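Local coordinates for protein putative ADP-Ribosyltransferase Scabin (Streptomyces scabiei 87.22, PDB 5TLB) that probably transfers the ADP-ribose unit of NAD+ to a target molecule, at residues E60-D65 against Y101-Y106; V143-T148 against Q158-F163. All coordinates share one frame; numbering follows the deposited sequence. Where two conformers were deposited one is given.

Interaction 1 (E60-D65 against Y101-Y106); sequences ERITPD and YDIESY. With NAI (1,4-dihydronicotinamide adenine dinucleotide), chain B.
The guanidinium of Arg61 leans over one face of the Tyr101 ring. The planes are 42° apart, so the groups do not stack flat; CZ of Arg61 lies 4.1 Å from the centroid of the Tyr101 ring and well off its normal, an off-centre cation-pi contact. Tyr101 CE1 in turn lies over one face of the guanidinium, toward its rim. Arg61 CB sits over the same face of the tyrosine and adds a CH-pi contact. A bend at chi3 (-82°) lays both root and charged end of the arginine against the ring, while NH1 bonds to Ile97 O. Val96 O and Asp58 N hold the tyrosine hydroxyl. Tyr106, the other aromatic, has C3D of the nicotinamide ribose over one face of its ring, and its OH bonds to Ser117 OG.

Beyond the rings the backbones form a single bridge at Thr63 and Asp102. Ile103 N gives a nearly straight bond to Thr63 O at 2.8 Å; the bond from Thr63 N to Tyr101 O, 3.4 Å long, is weak. Threonine suits its place because OG1, set between its backbone N and carbonyl carbon (chi1 61°), donates to the anti lone pair of Asp102 OD2, 2.8 Å away. Asp102 OD1 caps the helix by accepting from Ser105 N and OG, which arrive from opposite faces of the carboxylate plane. A short-chained acid here can serve both tasks.

Helix 103-108 thus begins pinned to the loop ahead of strand 75-79. Ile62 and Ile103 pack on Tyr115 of strand 115-119, and Pro64 and Ile103 reach helix 145-149.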
ATOM      1  N   GLU A  60      18.747   0.249  -2.563  1.00 43.97           N
ATOM      2  CA  GLU A  60      19.800  -0.748  -2.740  1.00 44.82           C
ATOM      3  C   GLU A  60      19.746  -1.853  -1.690  1.00 46.14           C
ATOM      4  O   GLU A  60      20.285  -2.939  -1.927  1.00 46.76           O
ATOM      5  CB  GLU A  60      21.173  -0.080  -2.692  1.00 43.93           C
ATOM      6  N   ARG A  61      19.116  -1.605  -0.539  1.00 44.81           N
ATOM      7  CA  ARG A  61      19.093  -2.574   0.551  1.00 44.73           C
ATOM      8  C   ARG A  61      17.876  -3.485   0.516  1.00 42.57           C
ATOM      9  O   ARG A  61      17.800  -4.427   1.317  1.00 40.58           O
ATOM     10  CB  ARG A  61      19.146  -1.853   1.900  1.00 48.68           C
ATOM     11  CG  ARG A  61      20.463  -1.121   2.132  1.00 50.98           C
ATOM     12  CD  ARG A  61      20.841  -1.042   3.611  1.00 52.37           C
ATOM     13  NE  ARG A  61      20.165   0.053   4.306  1.00 53.55           N
ATOM     14  CZ  ARG A  61      19.469  -0.064   5.435  1.00 53.71           C
ATOM     15  NH1 ARG A  61      18.907   1.014   5.968  1.00 54.88           N
ATOM     16  NH2 ARG A  61      19.337  -1.234   6.046  1.00 53.79           N
ATOM     17  N   ILE A  62      16.929  -3.227  -0.385  1.00 40.62           N
ATOM     18  CA  ILE A  62      15.808  -4.135  -0.566  1.00 39.55           C
ATOM     19  C   ILE A  62      16.346  -5.493  -0.982  1.00 40.24           C
ATOM     20  O   ILE A  62      17.180  -5.598  -1.890  1.00 40.10           O
ATOM     21  CB  ILE A  62      14.822  -3.572  -1.604  1.00 38.41           C
ATOM     22  CG1 ILE A  62      14.213  -2.259  -1.107  1.00 39.30           C
ATOM     23  CG2 ILE A  62      13.704  -4.564  -1.884  1.00 35.70           C
ATOM     24  CD1 ILE A  62      13.377  -1.508  -2.168  1.00 38.05           C
ATOM     25  N   THR A  63      15.891  -6.541  -0.296  1.00 39.71           N
ATOM     26  CA  THR A  63      16.186  -7.909  -0.682  1.00 38.96           C
ATOM     27  C   THR A  63      14.899  -8.721  -0.665  1.00 39.34           C
ATOM     28  O   THR A  63      14.031  -8.488   0.188  1.00 38.90           O
ATOM     29  CB  THR A  63      17.214  -8.561   0.259  1.00 38.80           C
ATOM     30  OG1 THR A  63      16.698  -8.606   1.596  1.00 38.83           O
ATOM     31  CG2 THR A  63      18.526  -7.785   0.247  1.00 40.17           C
ATOM     32  N   PRO A  64      14.731  -9.675  -1.598  1.00 39.60           N
ATOM     33  CA  PRO A  64      15.617  -9.889  -2.740  1.00 40.70           C
ATOM     34  C   PRO A  64      15.444  -8.769  -3.761  1.00 40.16           C
ATOM     35  O   PRO A  64      14.661  -7.849  -3.505  1.00 38.05           O
ATOM     36  CB  PRO A  64      15.157 -11.241  -3.298  1.00 40.61           C
ATOM     37  CG  PRO A  64      13.766 -11.380  -2.871  1.00 39.26           C
ATOM     38  CD  PRO A  64      13.670 -10.696  -1.539  1.00 39.12           C
ATOM     39  N   ASP A  65      16.154  -8.832  -4.880  0.88 40.50           N
ATOM     40  CA  ASP A  65      16.012  -7.794  -5.889  0.88 40.35           C
ATOM     41  C   ASP A  65      14.530  -7.597  -6.206  0.88 37.74           C
ATOM     42  O   ASP A  65      13.841  -8.571  -6.544  0.88 37.57           O
ATOM     43  CB  ASP A  65      16.788  -8.140  -7.153  0.88 44.02           C
ATOM     44  CG  ASP A  65      18.291  -8.056  -6.951  0.88 48.28           C
ATOM     45  OD1 ASP A  65      18.727  -7.416  -5.966  0.88 48.70           O
ATOM     46  OD2 ASP A  65      19.038  -8.625  -7.776  0.88 50.55           O
ATOM     47  N   TYR A 101      14.600  -4.771   5.887  1.00 36.28           N
ATOM     48  CA  TYR A 101      14.557  -4.557   4.444  1.00 36.04           C
ATOM     49  C   TYR A 101      14.294  -5.831   3.658  1.00 35.93           C
ATOM     50  O   TYR A 101      14.024  -5.750   2.452  1.00 36.26           O
ATOM     51  CB  TYR A 101      15.866  -3.924   3.961  1.00 36.29           C
ATOM     52  CG  TYR A 101      15.827  -2.416   3.921  1.00 37.05           C
ATOM     53  CD1 TYR A 101      15.998  -1.668   5.080  1.00 37.54           C
ATOM     54  CD2 TYR A 101      15.629  -1.737   2.723  1.00 36.61           C
ATOM     55  CE1 TYR A 101      15.964  -0.282   5.050  1.00 38.04           C
ATOM     56  CE2 TYR A 101      15.597  -0.353   2.681  1.00 38.34           C
ATOM     57  CZ  TYR A 101      15.766   0.369   3.846  1.00 37.86           C
ATOM     58  OH  TYR A 101      15.727   1.743   3.819  1.00 40.21           O
ATOM     59  N   ASP A 102      14.343  -6.996   4.301  1.00 36.09           N
ATOM     60  CA  ASP A 102      14.098  -8.249   3.601  1.00 35.09           C
ATOM     61  C   ASP A 102      12.598  -8.500   3.509  1.00 32.62           C
ATOM     62  O   ASP A 102      11.913  -8.628   4.532  1.00 34.12           O
ATOM     63  CB  ASP A 102      14.801  -9.410   4.293  1.00 36.61           C
ATOM     64  CG  ASP A 102      14.611 -10.714   3.549  1.00 38.74           C
ATOM     65  OD1 ASP A 102      13.869 -11.585   4.053  1.00 40.40           O
ATOM     66  OD2 ASP A 102      15.164 -10.839   2.434  1.00 38.46           O
ATOM     67  N   ILE A 103      12.102  -8.588   2.272  1.00 31.37           N
ATOM     68  CA  ILE A 103      10.664  -8.658   2.020  1.00 32.02           C
ATOM     69  C   ILE A 103      10.048  -9.856   2.731  1.00 32.61           C
ATOM     70  O   ILE A 103       9.099  -9.720   3.507  1.00 33.61           O
ATOM     71  CB  ILE A 103      10.390  -8.718   0.506  1.00 33.51           C
ATOM     72  CG1 ILE A 103      10.903  -7.451  -0.202  1.00 36.31           C
ATOM     73  CG2 ILE A 103       8.912  -8.963   0.235  1.00 33.44           C
ATOM     74  CD1 ILE A 103      10.174  -6.198   0.152  1.00 37.81           C
ATOM     75  N   GLU A 104      10.558 -11.057   2.456  1.00 34.25           N
ATOM     76  CA  GLU A 104       9.926 -12.248   3.012  1.00 34.44           C
ATOM     77  C   GLU A 104       9.978 -12.253   4.536  1.00 34.56           C
ATOM     78  O   GLU A 104       9.023 -12.687   5.192  1.00 35.34           O
ATOM     79  CB  GLU A 104      10.578 -13.514   2.457  1.00 37.38           C
ATOM     80  CG  GLU A 104       9.798 -14.755   2.852  1.00 39.03           C
ATOM     81  CD  GLU A 104      10.148 -15.976   2.037  1.00 41.10           C
ATOM     82  OE1 GLU A 104      11.135 -15.932   1.269  1.00 42.59           O
ATOM     83  OE2 GLU A 104       9.420 -16.985   2.176  1.00 40.97           O
ATOM     84  N   SER A 105      11.091 -11.804   5.124  1.00 33.00           N
ATOM     85  CA  SER A 105      11.136 -11.684   6.579  1.00 34.42           C
ATOM     86  C   SER A 105      10.036 -10.762   7.075  1.00 35.30           C
ATOM     87  O   SER A 105       9.357 -11.061   8.063  1.00 35.45           O
ATOM     88  CB  SER A 105      12.496 -11.168   7.038  1.00 34.47           C
ATOM     89  OG  SER A 105      13.507 -12.128   6.815  1.00 36.51           O
ATOM     90  N   TYR A 106       9.834  -9.639   6.382  1.00 35.27           N
ATOM     91  CA  TYR A 106       8.781  -8.698   6.751  1.00 35.26           C
ATOM     92  C   TYR A 106       7.395  -9.297   6.541  1.00 36.20           C
ATOM     93  O   TYR A 106       6.499  -9.110   7.373  1.00 37.60           O
ATOM     94  CB  TYR A 106       8.951  -7.407   5.943  1.00 36.88           C
ATOM     95  CG  TYR A 106       7.758  -6.490   6.013  1.00 36.45           C
ATOM     96  CD1 TYR A 106       7.430  -5.836   7.189  1.00 36.08           C
ATOM     97  CD2 TYR A 106       6.957  -6.278   4.903  1.00 35.47           C
ATOM     98  CE1 TYR A 106       6.339  -5.007   7.258  1.00 36.70           C
ATOM     99  CE2 TYR A 106       5.865  -5.451   4.969  1.00 36.10           C
ATOM    100  CZ  TYR A 106       5.563  -4.813   6.147  1.00 37.21           C
ATOM    101  OH  TYR A 106       4.469  -3.983   6.218  1.00 37.42           O
TER
HETATM  102  PA  NAI B 301       1.732  -2.010   9.896  1.00 36.25           P
HETATM  103  O1A NAI B 301       2.665  -2.088  11.073  1.00 35.30           O
HETATM  104  O2A NAI B 301       1.974  -1.241   8.634  1.00 35.82           O
HETATM  105  O5B NAI B 301       0.361  -1.172  10.566  1.00 37.22           O
HETATM  106  C5B NAI B 301      -0.028  -1.773  11.753  1.00 37.67           C
HETATM  107  C4B NAI B 301      -0.717  -0.693  12.569  1.00 37.94           C
HETATM  108  O4B NAI B 301       0.305   0.145  13.077  1.00 39.09           O
HETATM  109  C3B NAI B 301      -1.603   0.221  11.637  1.00 39.14           C
HETATM  110  O3B NAI B 301      -2.900  -0.319  11.586  1.00 37.24           O
HETATM  111  C2B NAI B 301      -1.558   1.530  12.406  1.00 39.53           C
HETATM  112  O2B NAI B 301      -2.412   1.531  13.529  1.00 41.40           O
HETATM  113  C1B NAI B 301      -0.085   1.513  12.970  1.00 39.60           C
HETATM  114  N9A NAI B 301       0.906   2.174  12.089  1.00 39.17           N
HETATM  115  C8A NAI B 301       1.381   1.803  10.811  1.00 39.54           C
HETATM  116  N7A NAI B 301       2.323   2.662  10.348  1.00 39.19           N
HETATM  117  C5A NAI B 301       2.477   3.612  11.382  1.00 39.81           C
HETATM  118  C6A NAI B 301       3.308   4.760  11.512  1.00 40.86           C
HETATM  119  N6A NAI B 301       4.173   5.127  10.532  1.00 38.55           N
HETATM  120  N1A NAI B 301       3.250   5.526  12.642  1.00 40.46           N
HETATM  121  C2A NAI B 301       2.367   5.112  13.600  1.00 41.35           C
HETATM  122  N3A NAI B 301       1.526   4.058  13.621  1.00 40.99           N
HETATM  123  C4A NAI B 301       1.611   3.318  12.466  1.00 40.05           C
HETATM  124  O3  NAI B 301       1.353  -3.565   9.737  1.00 39.03           O
HETATM  125  PN  NAI B 301       0.096  -3.840   8.748  1.00 37.32           P
HETATM  126  O1N NAI B 301       0.057  -3.106   7.449  1.00 38.81           O
HETATM  127  O2N NAI B 301      -1.000  -3.963   9.781  1.00 36.66           O
HETATM  128  O5D NAI B 301       0.181  -5.489   8.302  1.00 39.63           O
HETATM  129  C5D NAI B 301       1.450  -5.755   7.843  1.00 39.33           C
HETATM  130  C4D NAI B 301       1.510  -7.243   7.627  1.00 38.64           C
HETATM  131  O4D NAI B 301       0.355  -7.585   6.833  1.00 36.56           O
HETATM  132  C3D NAI B 301       2.784  -7.569   6.825  1.00 39.76           C
HETATM  133  O3D NAI B 301       3.208  -8.852   7.190  1.00 41.05           O
HETATM  134  C2D NAI B 301       2.291  -7.504   5.375  1.00 37.64           C
HETATM  135  O2D NAI B 301       2.853  -8.503   4.593  1.00 37.37           O
HETATM  136  C1D NAI B 301       0.735  -7.823   5.501  1.00 36.18           C
HETATM  137  N1N NAI B 301      -0.088  -6.961   4.585  1.00 32.75           N
HETATM  138  C2N NAI B 301      -0.845  -5.873   5.062  1.00 30.30           C
HETATM  139  C3N NAI B 301      -1.745  -5.246   4.212  1.00 28.63           C
HETATM  140  C7N NAI B 301      -2.734  -4.298   4.742  1.00 29.38           C
HETATM  141  O7N NAI B 301      -3.795  -4.012   4.126  1.00 25.49           O
HETATM  142  N7N NAI B 301      -2.467  -3.673   5.960  1.00 30.32           N
HETATM  143  C4N NAI B 301      -1.775  -5.516   2.748  1.00 28.97           C
HETATM  144  C5N NAI B 301      -1.064  -6.767   2.404  1.00 30.94           C
HETATM  145  C6N NAI B 301      -0.128  -7.284   3.217  1.00 31.69           C

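Interaction 2 (V143-T148 against Q158-F163); sequences VDVNKT and QVEVAF. With NAI (1,4-dihydronicotinamide adenine dinucleotide), chain B.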
ATOM      1  N   VAL A 143       6.636  -2.497  -4.604  1.00 25.54           N
ATOM      2  CA  VAL A 143       7.237  -3.798  -4.862  1.00 25.41           C
ATOM      3  C   VAL A 143       6.119  -4.827  -4.870  1.00 24.92           C
ATOM      4  O   VAL A 143       5.410  -4.984  -3.872  1.00 24.71           O
ATOM      5  CB  VAL A 143       8.294  -4.148  -3.801  1.00 27.30           C
ATOM      6  CG1 VAL A 143       8.899  -5.502  -4.092  1.00 28.13           C
ATOM      7  CG2 VAL A 143       9.389  -3.079  -3.740  1.00 27.94           C
ATOM      8  N   ASP A 144       5.973  -5.545  -5.980  1.00 24.66           N
ATOM      9  CA  ASP A 144       4.991  -6.622  -6.069  1.00 24.67           C
ATOM     10  C   ASP A 144       5.541  -7.821  -5.316  1.00 24.06           C
ATOM     11  O   ASP A 144       6.501  -8.452  -5.770  1.00 24.87           O
ATOM     12  CB  ASP A 144       4.709  -6.978  -7.529  1.00 23.01           C
ATOM     13  CG  ASP A 144       3.537  -7.946  -7.682  1.00 24.98           C
ATOM     14  OD1 ASP A 144       3.553  -9.015  -7.028  1.00 25.62           O
ATOM     15  OD2 ASP A 144       2.591  -7.633  -8.447  1.00 25.75           O
ATOM     16  N   VAL A 145       4.946  -8.136  -4.159  1.00 25.29           N
ATOM     17  CA  VAL A 145       5.540  -9.124  -3.262  1.00 24.66           C
ATOM     18  C   VAL A 145       5.595 -10.491  -3.930  1.00 26.05           C
ATOM     19  O   VAL A 145       6.645 -11.142  -3.956  1.00 26.54           O
ATOM     20  CB  VAL A 145       4.770  -9.172  -1.929  1.00 23.73           C
ATOM     21  CG1 VAL A 145       5.220 -10.374  -1.070  1.00 25.11           C
ATOM     22  CG2 VAL A 145       4.981  -7.876  -1.164  1.00 25.45           C
ATOM     23  N   ASN A 146       4.463 -10.967  -4.451  1.00 27.01           N
ATOM     24  CA  ASN A 146       4.442 -12.322  -4.998  1.00 28.01           C
ATOM     25  C   ASN A 146       5.310 -12.454  -6.247  1.00 29.06           C
ATOM     26  O   ASN A 146       5.853 -13.534  -6.504  1.00 29.96           O
ATOM     27  CB  ASN A 146       3.015 -12.751  -5.311  1.00 26.57           C
ATOM     28  CG  ASN A 146       2.202 -13.008  -4.067  1.00 26.38           C
ATOM     29  OD1 ASN A 146       2.715 -12.938  -2.944  1.00 27.77           O
ATOM     30  ND2 ASN A 146       0.919 -13.297  -4.255  1.00 25.28           N
ATOM     31  N   LYS A 147       5.445 -11.395  -7.046  1.00 29.54           N
ATOM     32  CA  LYS A 147       6.382 -11.463  -8.167  1.00 29.81           C
ATOM     33  C   LYS A 147       7.825 -11.482  -7.682  1.00 30.31           C
ATOM     34  O   LYS A 147       8.705 -12.018  -8.370  1.00 31.49           O
ATOM     35  CB  LYS A 147       6.179 -10.279  -9.117  1.00 27.73           C
ATOM     36  CG  LYS A 147       4.866 -10.295  -9.893  1.00 27.72           C
ATOM     37  CD  LYS A 147       4.810  -9.071 -10.824  1.00 27.72           C
ATOM     38  CE  LYS A 147       3.455  -8.985 -11.547  1.00 27.72           C
ATOM     39  NZ  LYS A 147       3.204 -10.202 -12.364  1.00 27.73           N
ATOM     40  N   THR A 148       8.084 -10.902  -6.508  1.00 31.36           N
ATOM     41  CA  THR A 148       9.440 -10.804  -5.983  1.00 31.12           C
ATOM     42  C   THR A 148       9.860 -12.067  -5.231  1.00 32.48           C
ATOM     43  O   THR A 148      10.991 -12.537  -5.407  1.00 33.01           O
ATOM     44  CB  THR A 148       9.553  -9.572  -5.073  1.00 32.34           C
ATOM     45  OG1 THR A 148       9.250  -8.387  -5.822  1.00 31.11           O
ATOM     46  CG2 THR A 148      10.967  -9.442  -4.479  1.00 32.51           C
ATOM     47  N   GLN A 158      -2.477 -12.643   0.276  1.00 26.70           N
ATOM     48  CA  GLN A 158      -2.671 -11.224   0.538  0.57 24.02           C
ATOM     49  C   GLN A 158      -2.393 -10.360  -0.678  1.00 22.78           C
ATOM     50  O   GLN A 158      -2.674  -9.154  -0.633  1.00 22.46           O
ATOM     51  CB  GLN A 158      -1.755 -10.761   1.669  0.57 26.09           C
ATOM     52  CG  GLN A 158      -2.040 -11.387   3.019  0.57 27.87           C
ATOM     53  CD  GLN A 158      -1.123 -10.842   4.095  0.57 29.73           C
ATOM     54  OE1 GLN A 158       0.092 -10.758   3.908  0.57 29.55           O
ATOM     55  NE2 GLN A 158      -1.701 -10.448   5.220  0.57 34.03           N
ATOM     56  N   VAL A 159      -1.842 -10.946  -1.748  1.00 20.64           N
ATOM     57  CA  VAL A 159      -1.511 -10.256  -2.994  1.00 20.28           C
ATOM     58  C   VAL A 159      -1.024  -8.842  -2.700  1.00 21.98           C
ATOM     59  O   VAL A 159      -1.623  -7.841  -3.122  1.00 18.69           O
ATOM     60  CB  VAL A 159      -2.698 -10.294  -3.973  1.00 21.25           C
ATOM     61  CG1 VAL A 159      -2.894 -11.732  -4.450  1.00 23.66           C
ATOM     62  CG2 VAL A 159      -3.982  -9.773  -3.344  1.00 22.14           C
ATOM     63  N   GLU A 160       0.107  -8.772  -2.007  1.00 22.95           N
ATOM     64  CA  GLU A 160       0.618  -7.546  -1.424  1.00 21.06           C
ATOM     65  C   GLU A 160       1.483  -6.757  -2.401  1.00 21.99           C
ATOM     66  O   GLU A 160       2.165  -7.320  -3.264  1.00 23.52           O
ATOM     67  CB  GLU A 160       1.437  -7.875  -0.178  1.00 22.33           C
ATOM     68  CG  GLU A 160       1.900  -6.668   0.574  1.00 25.68           C
ATOM     69  CD  GLU A 160       2.743  -7.022   1.771  1.00 27.06           C
ATOM     70  OE1 GLU A 160       2.717  -8.197   2.195  1.00 28.18           O
ATOM     71  OE2 GLU A 160       3.432  -6.117   2.288  1.00 29.30           O
ATOM     72  N   VAL A 161       1.429  -5.436  -2.253  1.00 20.94           N
ATOM     73  CA  VAL A 161       2.363  -4.507  -2.872  1.00 21.80           C
ATOM     74  C   VAL A 161       2.961  -3.692  -1.740  1.00 21.43           C
ATOM     75  O   VAL A 161       2.227  -3.012  -1.009  1.00 21.78           O
ATOM     76  CB  VAL A 161       1.679  -3.591  -3.904  1.00 19.97           C
ATOM     77  CG1 VAL A 161       2.685  -2.625  -4.510  1.00 19.29           C
ATOM     78  CG2 VAL A 161       1.005  -4.419  -5.011  1.00 20.54           C
ATOM     79  N   ALA A 162       4.275  -3.792  -1.573  1.00 22.08           N
ATOM     80  CA  ALA A 162       4.998  -3.142  -0.483  1.00 22.32           C
ATOM     81  C   ALA A 162       5.646  -1.861  -0.991  1.00 22.83           C
ATOM     82  O   ALA A 162       6.476  -1.907  -1.901  1.00 23.28           O
ATOM     83  CB  ALA A 162       6.068  -4.074   0.088  1.00 22.17           C
ATOM     84  N   PHE A 163       5.290  -0.726  -0.393  1.00 22.38           N
ATOM     85  CA  PHE A 163       5.824   0.550  -0.853  1.00 22.08           C
ATOM     86  C   PHE A 163       7.028   0.959  -0.021  1.00 23.55           C
ATOM     87  O   PHE A 163       6.856   1.360   1.145  1.00 23.56           O
ATOM     88  CB  PHE A 163       4.749   1.629  -0.805  1.00 22.81           C
ATOM     89  CG  PHE A 163       3.831   1.571  -1.984  1.00 22.11           C
ATOM     90  CD1 PHE A 163       4.102   2.324  -3.122  1.00 21.57           C
ATOM     91  CD2 PHE A 163       2.747   0.723  -1.991  1.00 22.02           C
ATOM     92  CE1 PHE A 163       3.290   2.248  -4.232  1.00 22.78           C
ATOM     93  CE2 PHE A 163       1.927   0.645  -3.101  1.00 20.24           C
ATOM     94  CZ  PHE A 163       2.206   1.415  -4.224  1.00 21.33           C
TER
HETATM   95  PA  NAI B 301       1.732  -2.010   9.896  1.00 36.25           P
HETATM   96  O1A NAI B 301       2.665  -2.088  11.073  1.00 35.30           O
HETATM   97  O2A NAI B 301       1.974  -1.241   8.634  1.00 35.82           O
HETATM   98  O5B NAI B 301       0.361  -1.172  10.566  1.00 37.22           O
HETATM   99  C5B NAI B 301      -0.028  -1.773  11.753  1.00 37.67           C
HETATM  100  C4B NAI B 301      -0.717  -0.693  12.569  1.00 37.94           C
HETATM  101  O4B NAI B 301       0.305   0.145  13.077  1.00 39.09           O
HETATM  102  C3B NAI B 301      -1.603   0.221  11.637  1.00 39.14           C
HETATM  103  O3B NAI B 301      -2.900  -0.319  11.586  1.00 37.24           O
HETATM  104  C2B NAI B 301      -1.558   1.530  12.406  1.00 39.53           C
HETATM  105  O2B NAI B 301      -2.412   1.531  13.529  1.00 41.40           O
HETATM  106  C1B NAI B 301      -0.085   1.513  12.970  1.00 39.60           C
HETATM  107  N9A NAI B 301       0.906   2.174  12.089  1.00 39.17           N
HETATM  108  C8A NAI B 301       1.381   1.803  10.811  1.00 39.54           C
HETATM  109  N7A NAI B 301       2.323   2.662  10.348  1.00 39.19           N
HETATM  110  C5A NAI B 301       2.477   3.612  11.382  1.00 39.81           C
HETATM  111  C6A NAI B 301       3.308   4.760  11.512  1.00 40.86           C
HETATM  112  N6A NAI B 301       4.173   5.127  10.532  1.00 38.55           N
HETATM  113  N1A NAI B 301       3.250   5.526  12.642  1.00 40.46           N
HETATM  114  C2A NAI B 301       2.367   5.112  13.600  1.00 41.35           C
HETATM  115  N3A NAI B 301       1.526   4.058  13.621  1.00 40.99           N
HETATM  116  C4A NAI B 301       1.611   3.318  12.466  1.00 40.05           C
HETATM  117  O3  NAI B 301       1.353  -3.565   9.737  1.00 39.03           O
HETATM  118  PN  NAI B 301       0.096  -3.840   8.748  1.00 37.32           P
HETATM  119  O1N NAI B 301       0.057  -3.106   7.449  1.00 38.81           O
HETATM  120  O2N NAI B 301      -1.000  -3.963   9.781  1.00 36.66           O
HETATM  121  O5D NAI B 301       0.181  -5.489   8.302  1.00 39.63           O
HETATM  122  C5D NAI B 301       1.450  -5.755   7.843  1.00 39.33           C
HETATM  123  C4D NAI B 301       1.510  -7.243   7.627  1.00 38.64           C
HETATM  124  O4D NAI B 301       0.355  -7.585   6.833  1.00 36.56           O
HETATM  125  C3D NAI B 301       2.784  -7.569   6.825  1.00 39.76           C
HETATM  126  O3D NAI B 301       3.208  -8.852   7.190  1.00 41.05           O
HETATM  127  C2D NAI B 301       2.291  -7.504   5.375  1.00 37.64           C
HETATM  128  O2D NAI B 301       2.853  -8.503   4.593  1.00 37.37           O
HETATM  129  C1D NAI B 301       0.735  -7.823   5.501  1.00 36.18           C
HETATM  130  N1N NAI B 301      -0.088  -6.961   4.585  1.00 32.75           N
HETATM  131  C2N NAI B 301      -0.845  -5.873   5.062  1.00 30.30           C
HETATM  132  C3N NAI B 301      -1.745  -5.246   4.212  1.00 28.63           C
HETATM  133  C7N NAI B 301      -2.734  -4.298   4.742  1.00 29.38           C
HETATM  134  O7N NAI B 301      -3.795  -4.012   4.126  1.00 25.49           O
HETATM  135  N7N NAI B 301      -2.467  -3.673   5.960  1.00 30.32           N
HETATM  136  C4N NAI B 301      -1.775  -5.516   2.748  1.00 28.97           C
HETATM  137  C5N NAI B 301      -1.064  -6.767   2.404  1.00 30.94           C
HETATM  138  C6N NAI B 301      -0.128  -7.284   3.217  1.00 31.69           C
HETATM  139  O   HOH W   1       1.860  -9.561  -4.771  1.00 24.62           O
HETATM  140  O   HOH W   2       1.430 -11.211  -1.143  1.00 22.23           O
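Val145 and Glu160 cross obliquely, the valine laying its CG2 methyl 3.7 Å from Glu160 CB. The methyl also lies near Ala162 CB, whose small size lets the valine come close to the strand. The contact is therefore made at the root of the glutamate, and its polar end is carried elsewhere. With CG anti to the backbone N (chi1 -174°) and the chain extended beyond it, the carboxylate reaches the nicotinamide ribose of the bound NADH.

The backbones that carry these side chains run antiparallel. Val143 and Ala162 form a hydrogen-bonded pair, Val143 N to Ala162 O and Ala162 N to Val143 O both measuring 2.8 Å; Asp144 and Val161 are the neighbouring non-hydrogen-bonded pair. Where strand 143-144 turns into helix, Val145 N still donates to Glu160 O, at 3.0 Å.

Asp144 is the N-cap: its OD1 accepts from Lys147 N from above the carboxylate plane, and OD2 is bound by Tyr120 OH. As the chains diverge, waters fill in. One donates hydrogen bonds to Asp144 OD1 and Glu160 O and accepts one from Asn146 N; another joins Asn146 OD1 to Glu160 N. Asparagine fits because its amide can also serve His153 through OD1 and Ala156 O through ND2.

Glu160 OE1 accepts from ribose O2D at a very short 2.4 Å, a length to be treated with caution, and OE2 is held by Ser117 OG. Gln158-Val159-Glu160 matches the Q-X-E motif of ADP-ribosyltransferases, consistent with a glutamate, steadied by Ser117 through OE2, that holds the ribose 2'-hydroxyl during transfer.

In the fold
From the N terminus, the chain first passes through 60-65, then strand 75-79 and helix 83-89, and returns at 101-106, so interaction 1 closes a loop of 35 intervening residues. Interaction 2 opens later and closes a much shorter one, nine residues between 148 and 158. The two follow in series, neither nested nor crossed. Interaction 1 anchors helix 103-108 to the early loop; interaction 2 joins strand 143-144 and helix 145-149 to strand 160-164 of the three-stranded sheet. They meet directly: Pro64 packs on Thr148, Ile103 on Val145, and Tyr106 on Glu160. Their centres lie about 11 Å apart, and both border the bound dinucleotide.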